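Local structure of antisigma-factor antagonist, STAS (3OIZ) at residues V47-S52 / Q63-A68. The protein probably transports sulfate or a related anion across a membrane as a SulP-type protein, its STAS domain, the part studied here, likely having a regulatory role. Sequence-based numbering, arbitrary orientation.
Sequences VVIDVS and QALDMA
I49 meets L65 and A68, and V51 meets L65, through aliphatic carbon alone, so no flat group has a face or edge in this interface. The carboxylate of D50 is held on the other side of the strand. There its OD1 takes two donors from S52: the hydroxyl OG at 2.6 Å, on the syn lone pair, and the backbone N at 2.9 Å, arriving nearly along the C-O axis. The N-H bond makes this an Asx turn, and the two bonds together limit the carboxylate's rotation where the strand gives way to a bend at S52.

On the helix-facing side, L65 reaches the strand with its CD1 methyl. Its CG stands anti to the backbone N (chi1 176°), and CD1 meets I49 CG2 at 3.9 Å and V51 CG1 at 4.3 Å. The side chains of I49 and L65 lie side by side, pointing in opposite senses. The longer branch of I49, with CG1 turned anti to the carbonyl carbon (chi1 -55°), carries CD1 to 4.4 Å from A68 CB, almost a turn further along the helix. F34 also packs on L65, while F38 touches I49 and F40 touches A68.

The axes of strand 47-51 and helix 63-68 approach to 11.0 Å and are nearly antiparallel, at 163°. This is the strand-helix layer of a beta-alpha-beta crossover: helix 59-74 links the neighbouring parallel strands 46-51 and 78-82 in the alpha/beta core of the STAS fold.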
loop_
_atom_site.group_PDB
_atom_site.type_symbol
_atom_site.label_atom_id
_atom_site.label_comp_id
_atom_site.label_asym_id
_atom_site.label_seq_id
_atom_site.Cartn_x
_atom_site.Cartn_y
_atom_site.Cartn_z
ATOM N N VAL A 47 -1.126 -10.037 -3.823
ATOM C CA VAL A 47 -0.616 -8.691 -3.788
ATOM C C VAL A 47 0.220 -8.575 -2.529
ATOM O O VAL A 47 -0.208 -8.998 -1.446
ATOM C CB VAL A 47 -1.765 -7.636 -3.782
ATOM C CG1 VAL A 47 -1.215 -6.230 -3.534
ATOM C CG2 VAL A 47 -2.527 -7.695 -5.097
ATOM N N VAL A 48 1.394 -7.975 -2.656
ATOM C CA VAL A 48 2.191 -7.608 -1.486
ATOM C C VAL A 48 2.221 -6.084 -1.449
ATOM O O VAL A 48 2.504 -5.447 -2.470
ATOM C CB VAL A 48 3.619 -8.153 -1.612
ATOM C CG1 VAL A 48 4.489 -7.673 -0.423
ATOM C CG2 VAL A 48 3.581 -9.675 -1.730
ATOM N N ILE A 49 1.951 -5.498 -0.279
ATOM C CA ILE A 49 2.171 -4.044 -0.105
ATOM C C ILE A 49 3.303 -3.865 0.889
ATOM O O ILE A 49 3.158 -4.167 2.086
ATOM C CB ILE A 49 0.897 -3.308 0.336
ATOM C CG1 ILE A 49 -0.269 -3.593 -0.645
ATOM C CG2 ILE A 49 1.150 -1.783 0.465
ATOM C CD1 ILE A 49 -1.556 -2.929 -0.182
ATOM N N ASP A 50 4.432 -3.372 0.380
ATOM C CA ASP A 50 5.655 -3.269 1.148
ATOM C C ASP A 50 5.744 -1.838 1.643
ATOM O O ASP A 50 5.986 -0.915 0.852
ATOM C CB ASP A 50 6.869 -3.647 0.274
ATOM C CG ASP A 50 8.190 -3.626 1.046
ATOM O OD1 ASP A 50 8.362 -2.838 1.990
ATOM O OD2 ASP A 50 9.086 -4.400 0.666
ATOM N N VAL A 51 5.555 -1.649 2.946
ATOM C CA VAL A 51 5.667 -0.305 3.541
ATOM C C VAL A 51 6.949 -0.151 4.421
ATOM O O VAL A 51 7.064 0.795 5.211
ATOM C CB VAL A 51 4.381 0.057 4.354
ATOM C CG1 VAL A 51 3.183 0.153 3.405
ATOM C CG2 VAL A 51 4.127 -0.966 5.506
ATOM N N SER A 52 7.920 -1.033 4.233
ATOM C CA SER A 52 9.148 -1.039 5.067
ATOM C C SER A 52 9.915 0.258 4.970
ATOM O O SER A 52 10.629 0.623 5.910
ATOM C CB SER A 52 10.071 -2.201 4.676
ATOM O OG SER A 52 10.516 -2.071 3.324
ATOM N N GLN A 63 -5.773 3.522 8.320
ATOM C CA GLN A 63 -7.086 3.057 7.796
ATOM C C GLN A 63 -7.069 3.026 6.272
ATOM O O GLN A 63 -7.733 2.155 5.676
ATOM C CB GLN A 63 -8.167 3.998 8.312
ATOM C CG GLN A 63 -8.445 3.744 9.795
ATOM C CD GLN A 63 -9.433 4.753 10.342
ATOM O OE1 GLN A 63 -9.450 5.923 9.931
ATOM N NE2 GLN A 63 -10.289 4.313 11.248
ATOM N N ALA A 64 -6.316 3.944 5.641
ATOM C CA ALA A 64 -6.194 3.949 4.180
ATOM C C ALA A 64 -5.443 2.713 3.706
ATOM O O ALA A 64 -5.851 2.053 2.713
ATOM C CB ALA A 64 -5.506 5.260 3.684
ATOM N N LEU A 65 -4.355 2.372 4.393
ATOM C CA LEU A 65 -3.647 1.126 4.046
ATOM C C LEU A 65 -4.596 -0.075 4.205
ATOM O O LEU A 65 -4.659 -0.981 3.331
ATOM C CB LEU A 65 -2.402 0.992 4.941
ATOM C CG LEU A 65 -1.581 -0.301 4.805
ATOM C CD1 LEU A 65 -1.063 -0.521 3.377
ATOM C CD2 LEU A 65 -0.405 -0.211 5.840
ATOM N N ASP A 66 -5.334 -0.084 5.314
ATOM C CA ASP A 66 -6.263 -1.201 5.595
ATOM C C ASP A 66 -7.305 -1.280 4.470
ATOM O O ASP A 66 -7.704 -2.386 4.045
ATOM C CB ASP A 66 -6.975 -0.990 6.917
ATOM C CG ASP A 66 -6.066 -1.186 8.134
ATOM O OD1 ASP A 66 -4.923 -1.701 7.991
ATOM O OD2 ASP A 66 -6.525 -0.794 9.253
HETATM N N MSE A 67 -7.781 -0.119 4.020
HETATM C CA MSE A 67 -8.763 -0.078 2.941
HETATM C C MSE A 67 -8.181 -0.601 1.622
HETATM O O MSE A 67 -8.883 -1.308 0.874
HETATM C CB MSE A 67 -9.348 1.341 2.779
HETATM C CG MSE A 67 -10.456 1.446 1.728
HETATM SE SE MSE A 67 -12.003 0.358 2.175
HETATM C CE MSE A 67 -12.788 1.602 3.426
ATOM N N ALA A 68 -6.913 -0.256 1.330
ATOM C CA ALA A 68 -6.286 -0.728 0.099
ATOM C C ALA A 68 -6.208 -2.264 0.186
ATOM O O ALA A 68 -6.529 -2.984 -0.788
ATOM C CB ALA A 68 -4.904 -0.145 -0.056
#